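Local coordinates for cytochrome C-type biogenesis protein ccmF (Thermus thermophilus, PDB 6ZMQ), which binds heme b within the membrane and, as a cytochrome c heme lyase, probably handles heme for covalent attachment to apocytochrome c, at residues 498-509 and 636-647. Residues are numbered along the deposited sequence; the frame is centred on the assembly and turned at random.
With HEM (protoporphyrin IX containing Fe), chain B.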
loop_
_atom_site.group_PDB
_atom_site.type_symbol
_atom_site.label_atom_id
_atom_site.label_comp_id
_atom_site.label_asym_id
_atom_site.label_seq_id
_atom_site.Cartn_x
_atom_site.Cartn_y
_atom_site.Cartn_z
ATOM N N LEU A 498 -13.294 -7.442 24.631
ATOM C CA LEU A 498 -12.445 -8.020 23.594
ATOM C C LEU A 498 -13.241 -8.892 22.617
ATOM O O LEU A 498 -12.777 -9.170 21.505
ATOM C CB LEU A 498 -11.322 -8.825 24.261
ATOM C CG LEU A 498 -10.316 -8.197 25.252
ATOM C CD1 LEU A 498 -9.889 -6.759 24.911
ATOM C CD2 LEU A 498 -10.795 -8.298 26.707
ATOM N N ALA A 499 -14.413 -9.387 23.045
ATOM C CA ALA A 499 -15.335 -10.080 22.146
ATOM C C ALA A 499 -15.829 -9.180 21.013
ATOM O O ALA A 499 -15.979 -9.640 19.874
ATOM C CB ALA A 499 -16.524 -10.625 22.937
ATOM N N ASN A 500 -16.100 -7.903 21.296
ATOM C CA ASN A 500 -16.582 -7.000 20.253
ATOM C C ASN A 500 -15.414 -6.579 19.377
ATOM O O ASN A 500 -14.935 -5.451 19.521
ATOM C CB ASN A 500 -17.255 -5.754 20.851
ATOM C CG ASN A 500 -18.218 -5.056 19.866
ATOM O OD1 ASN A 500 -19.430 -5.251 19.932
ATOM N ND2 ASN A 500 -17.674 -4.269 18.943
ATOM N N ARG A 501 -15.024 -7.448 18.429
ATOM C CA ARG A 501 -13.711 -7.392 17.783
ATOM C C ARG A 501 -13.534 -6.135 16.937
ATOM O O ARG A 501 -12.423 -5.587 16.857
ATOM C CB ARG A 501 -13.524 -8.642 16.926
ATOM C CG ARG A 501 -12.868 -9.777 17.672
ATOM C CD ARG A 501 -13.084 -11.111 16.970
ATOM N NE ARG A 501 -12.055 -12.088 17.316
ATOM C CZ ARG A 501 -12.049 -12.804 18.440
ATOM N NH1 ARG A 501 -11.008 -13.563 18.735
ATOM N NH2 ARG A 501 -13.047 -12.700 19.312
ATOM N N ARG A 502 -14.633 -5.659 16.327
ATOM C CA ARG A 502 -14.604 -4.460 15.493
ATOM C C ARG A 502 -14.235 -3.222 16.303
ATOM O O ARG A 502 -13.310 -2.487 15.934
ATOM C CB ARG A 502 -15.958 -4.254 14.814
ATOM C CG ARG A 502 -16.559 -5.468 14.123
ATOM C CD ARG A 502 -17.873 -5.049 13.483
ATOM N NE ARG A 502 -17.659 -4.186 12.324
ATOM C CZ ARG A 502 -18.603 -3.864 11.447
ATOM N NH1 ARG A 502 -18.297 -3.178 10.354
ATOM N NH2 ARG A 502 -19.846 -4.293 11.630
ATOM N N ARG A 503 -14.910 -3.017 17.444
ATOM C CA ARG A 503 -14.675 -1.827 18.258
ATOM C C ARG A 503 -13.290 -1.827 18.905
ATOM O O ARG A 503 -12.580 -0.827 18.796
ATOM C CB ARG A 503 -15.757 -1.693 19.334
ATOM C CG ARG A 503 -17.130 -1.185 18.864
ATOM C CD ARG A 503 -17.202 0.336 18.665
ATOM N NE ARG A 503 -18.564 0.817 18.398
ATOM C CZ ARG A 503 -19.222 0.692 17.243
ATOM N NH1 ARG A 503 -20.494 1.051 17.161
ATOM N NH2 ARG A 503 -18.637 0.144 16.187
ATOM N N VAL A 504 -12.850 -2.945 19.496
ATOM C CA VAL A 504 -11.579 -2.933 20.228
ATOM C C VAL A 504 -10.385 -2.941 19.261
ATOM O O VAL A 504 -9.392 -2.217 19.472
ATOM C CB VAL A 504 -11.527 -4.085 21.264
ATOM C CG1 VAL A 504 -11.882 -5.432 20.665
ATOM C CG2 VAL A 504 -10.187 -4.145 22.008
ATOM N N GLY A 505 -10.476 -3.718 18.167
ATOM C CA GLY A 505 -9.441 -3.675 17.144
ATOM C C GLY A 505 -9.369 -2.334 16.441
ATOM O O GLY A 505 -8.277 -1.844 16.131
ATOM N N SER A 506 -10.529 -1.701 16.228
ATOM C CA SER A 506 -10.568 -0.369 15.645
ATOM C C SER A 506 -9.954 0.660 16.579
ATOM O O SER A 506 -9.287 1.581 16.112
ATOM C CB SER A 506 -12.007 0.019 15.300
ATOM O OG SER A 506 -12.625 0.693 16.381
ATOM N N LEU A 507 -10.144 0.464 17.869
ATOM C CA LEU A 507 -9.572 1.387 18.866
ATOM C C LEU A 507 -8.058 1.262 18.856
ATOM O O LEU A 507 -7.403 2.285 18.877
ATOM C CB LEU A 507 -10.117 1.025 20.232
ATOM C CG LEU A 507 -11.515 1.520 20.495
ATOM C CD1 LEU A 507 -11.831 1.391 21.951
ATOM C CD2 LEU A 507 -11.631 2.959 20.090
ATOM N N VAL A 508 -7.539 0.050 18.795
ATOM C CA VAL A 508 -6.074 -0.161 18.737
ATOM C C VAL A 508 -5.539 0.486 17.466
ATOM O O VAL A 508 -4.573 1.220 17.556
ATOM C CB VAL A 508 -5.818 -1.667 18.753
ATOM C CG1 VAL A 508 -4.652 -2.082 17.901
ATOM C CG2 VAL A 508 -5.638 -2.173 20.161
ATOM N N VAL A 509 -6.231 0.291 16.348
ATOM C CA VAL A 509 -5.871 0.892 15.040
ATOM C C VAL A 509 -5.967 2.412 15.133
ATOM O O VAL A 509 -5.073 3.102 14.682
ATOM C CB VAL A 509 -6.819 0.358 13.969
ATOM C CG1 VAL A 509 -6.885 1.244 12.761
ATOM C CG2 VAL A 509 -6.448 -1.033 13.556
ATOM N N LEU A 636 1.379 -1.813 15.766
ATOM C CA LEU A 636 0.095 -1.793 16.468
ATOM C C LEU A 636 -1.075 -1.837 15.485
ATOM O O LEU A 636 -2.090 -2.492 15.749
ATOM C CB LEU A 636 0.008 -0.562 17.370
ATOM C CG LEU A 636 0.726 -0.682 18.723
ATOM C CD1 LEU A 636 0.863 0.682 19.390
ATOM C CD2 LEU A 636 0.019 -1.654 19.659
ATOM N N MET A 637 -0.923 -1.182 14.331
ATOM C CA MET A 637 -1.908 -1.271 13.251
ATOM C C MET A 637 -2.011 -2.689 12.695
ATOM O O MET A 637 -3.112 -3.153 12.365
ATOM C CB MET A 637 -1.528 -0.305 12.135
ATOM C CG MET A 637 -2.375 0.931 12.038
ATOM S SD MET A 637 -1.759 1.928 10.684
ATOM C CE MET A 637 -0.653 2.988 11.575
ATOM N N ALA A 638 -0.869 -3.378 12.568
ATOM C CA ALA A 638 -0.872 -4.751 12.060
ATOM C C ALA A 638 -1.579 -5.696 13.029
ATOM O O ALA A 638 -2.540 -6.385 12.652
ATOM C CB ALA A 638 0.565 -5.206 11.784
ATOM N N LEU A 639 -1.180 -5.666 14.306
ATOM C CA LEU A 639 -1.821 -6.467 15.347
ATOM C C LEU A 639 -3.176 -5.928 15.816
ATOM O O LEU A 639 -3.717 -6.453 16.796
ATOM C CB LEU A 639 -0.870 -6.627 16.540
ATOM C CG LEU A 639 0.288 -7.636 16.431
ATOM C CD1 LEU A 639 1.633 -7.049 16.030
ATOM C CD2 LEU A 639 0.427 -8.321 17.778
ATOM N N GLY A 640 -3.708 -4.866 15.203
ATOM C CA GLY A 640 -5.111 -4.518 15.367
ATOM C C GLY A 640 -6.048 -4.919 14.239
ATOM O O GLY A 640 -7.155 -5.432 14.481
ATOM N N THR A 641 -5.624 -4.657 12.994
ATOM C CA THR A 641 -6.403 -5.060 11.822
ATOM C C THR A 641 -6.459 -6.586 11.707
ATOM O O THR A 641 -7.455 -7.150 11.229
ATOM C CB THR A 641 -5.804 -4.388 10.576
ATOM O OG1 THR A 641 -5.923 -2.968 10.727
ATOM C CG2 THR A 641 -6.511 -4.772 9.262
ATOM N N LEU A 642 -5.416 -7.280 12.190
ATOM C CA LEU A 642 -5.537 -8.724 12.374
ATOM C C LEU A 642 -6.547 -9.090 13.461
ATOM O O LEU A 642 -7.142 -10.173 13.403
ATOM C CB LEU A 642 -4.172 -9.337 12.685
ATOM C CG LEU A 642 -3.207 -9.414 11.503
ATOM C CD1 LEU A 642 -1.780 -9.555 11.996
ATOM C CD2 LEU A 642 -3.573 -10.579 10.609
ATOM N N TYR A 643 -6.758 -8.218 14.456
ATOM C CA TYR A 643 -7.716 -8.535 15.519
ATOM C C TYR A 643 -9.154 -8.306 15.061
ATOM O O TYR A 643 -10.085 -8.893 15.629
ATOM C CB TYR A 643 -7.403 -7.749 16.805
ATOM C CG TYR A 643 -8.114 -8.273 18.054
ATOM C CD1 TYR A 643 -7.533 -9.279 18.819
ATOM C CD2 TYR A 643 -9.371 -7.797 18.448
ATOM C CE1 TYR A 643 -8.164 -9.789 19.940
ATOM C CE2 TYR A 643 -10.011 -8.310 19.567
ATOM C CZ TYR A 643 -9.396 -9.300 20.310
ATOM O OH TYR A 643 -10.011 -9.816 21.427
ATOM N N ILE A 644 -9.368 -7.434 14.064
ATOM C CA ILE A 644 -10.698 -7.351 13.444
ATOM C C ILE A 644 -11.056 -8.682 12.774
ATOM O O ILE A 644 -12.199 -9.154 12.849
ATOM C CB ILE A 644 -10.778 -6.173 12.452
ATOM C CG1 ILE A 644 -10.201 -4.888 13.070
ATOM C CG2 ILE A 644 -12.232 -5.975 11.977
ATOM C CD1 ILE A 644 -11.176 -4.064 13.881
ATOM N N LEU A 645 -10.069 -9.326 12.154
ATOM C CA LEU A 645 -10.181 -10.703 11.694
ATOM C C LEU A 645 -10.011 -11.667 12.877
ATOM O O LEU A 645 -9.836 -11.264 14.029
ATOM C CB LEU A 645 -9.140 -10.951 10.607
ATOM C CG LEU A 645 -9.202 -9.860 9.536
ATOM C CD1 LEU A 645 -7.927 -9.782 8.738
ATOM C CD2 LEU A 645 -10.386 -10.064 8.612
ATOM N N TRP A 646 -10.067 -12.968 12.599
ATOM C CA TRP A 646 -9.877 -13.927 13.685
ATOM C C TRP A 646 -8.389 -14.174 13.919
ATOM O O TRP A 646 -7.659 -14.476 12.963
ATOM C CB TRP A 646 -10.614 -15.236 13.401
ATOM C CG TRP A 646 -11.111 -15.923 14.647
ATOM C CD1 TRP A 646 -12.325 -15.746 15.248
ATOM C CD2 TRP A 646 -10.427 -16.924 15.414
ATOM N NE1 TRP A 646 -12.429 -16.553 16.355
ATOM C CE2 TRP A 646 -11.281 -17.292 16.477
ATOM C CE3 TRP A 646 -9.175 -17.540 15.312
ATOM C CZ2 TRP A 646 -10.922 -18.246 17.429
ATOM C CZ3 TRP A 646 -8.820 -18.490 16.261
ATOM C CH2 TRP A 646 -9.692 -18.833 17.303
ATOM N N PRO A 647 -7.889 -14.007 15.163
ATOM C CA PRO A 647 -6.489 -14.270 15.530
ATOM C C PRO A 647 -6.052 -15.715 15.295
ATOM O O PRO A 647 -4.886 -15.918 14.975
ATOM C CB PRO A 647 -6.438 -13.953 17.034
ATOM C CG PRO A 647 -7.842 -13.803 17.479
ATOM C CD PRO A 647 -8.641 -13.413 16.283
HETATM C CHA HEM B . -13.353 1.670 12.139
HETATM C CHB HEM B . -14.220 6.442 12.826
HETATM C CHC HEM B . -9.985 7.520 10.579
HETATM C CHD HEM B . -8.999 2.748 10.371
HETATM C C1A HEM B . -13.915 2.886 12.492
HETATM C C2A HEM B . -15.191 3.000 13.110
HETATM C C3A HEM B . -15.439 4.328 13.302
HETATM C C4A HEM B . -14.341 5.057 12.811
HETATM C CMA HEM B . -16.667 4.929 13.924
HETATM C CAA HEM B . -16.120 1.861 13.498
HETATM C CBA HEM B . -15.682 1.189 14.812
HETATM C CGA HEM B . -15.762 2.147 15.975
HETATM O O1A HEM B . -14.725 2.437 16.613
HETATM O O2A HEM B . -16.865 2.645 16.296
HETATM C C1B HEM B . -13.130 7.116 12.238
HETATM C C2B HEM B . -13.092 8.519 12.059
HETATM C C3B HEM B . -11.924 8.835 11.436
HETATM C C4B HEM B . -11.230 7.570 11.198
HETATM C CMB HEM B . -14.139 9.498 12.489
HETATM C CAB HEM B . -11.437 10.161 11.037
HETATM C CBB HEM B . -11.696 10.511 9.612
HETATM C C1C HEM B . -9.326 6.323 10.407
HETATM C C2C HEM B . -7.983 6.189 10.053
HETATM C C3C HEM B . -7.733 4.839 10.005
HETATM C C4C HEM B . -8.914 4.135 10.336
HETATM C CMC HEM B . -6.977 7.273 9.762
HETATM C CAC HEM B . -6.456 4.240 9.659
HETATM C CBC HEM B . -5.543 3.786 10.734
HETATM C C1D HEM B . -10.124 2.014 10.776
HETATM C C2D HEM B . -10.255 0.555 10.703
HETATM C C3D HEM B . -11.473 0.237 11.197
HETATM C C4D HEM B . -12.083 1.529 11.584
HETATM C CMD HEM B . -9.226 -0.406 10.173
HETATM C CAD HEM B . -12.080 -1.151 11.330
HETATM C CBD HEM B . -13.135 -1.340 10.233
HETATM C CGD HEM B . -13.725 -2.730 10.159
HETATM O O1D HEM B . -14.879 -2.967 10.582
HETATM O O2D HEM B . -13.065 -3.653 9.649
HETATM N NA HEM B . -13.430 4.167 12.307
HETATM N NB HEM B . -12.009 6.597 11.695
HETATM N NC HEM B . -9.865 5.081 10.608
HETATM N ND HEM B . -11.224 2.514 11.305
HETATM FE FE HEM B . -11.569 4.561 11.620
#
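Gly505 and Gly640 face each other where helices 501-509 and 636-644 pack tightly: their CA atoms lie 4.8 Å apart, and the segment axes approach to 7.9 Å at 169°, an antiparallel pair. Neither glycine has a side chain to hold the two backbones apart. Val508 CG1 settles 3.5 Å from Gly640 CA, and Val509 CG2 meets Thr641 OG1, while Ile644 CD1 rests against the 501-509 backbone, 3.4 Å from Ser506 N.

This close, nearly antiparallel pairing of two predicted transmembrane helices, with glycines facing each other, forms one wall of the heme b pocket. Val509 CG1 packs on the porphyrin at CHD, and Ile644 CG2 approaches propionate oxygen O2D. Arg502 NE and NH1 converge edge-on on O1D through two weak hydrogen bonds; Arg224 also bonds to the heme. Arg503 sets a guanidinium face against O2A of the other propionate, with NH2 at 3.1 Å.

At the chain's C-terminal end, beside the start of helix 501-509, the contact passes to side chains nearer the surface. Tyr643, with CG anti to the backbone N (chi1 -165°), extends its ring past Val504 CG1 and donates from OH to Leu498 O (2.8 Å), standing above the carbonyl plane. A phenylalanine here would probably leave Leu498 O without this donor and the loop before the helix less firmly tied. The Arg501 side chain runs across that of Tyr643 at about a right angle, CG near CE2; farther out, its guanidinium stacks on Trp646, planes 8° apart but centres 4.7 Å apart, a loose contact on a poorly ordered indole, while Pro647 CD sits 3.4 Å from Arg501 NH1.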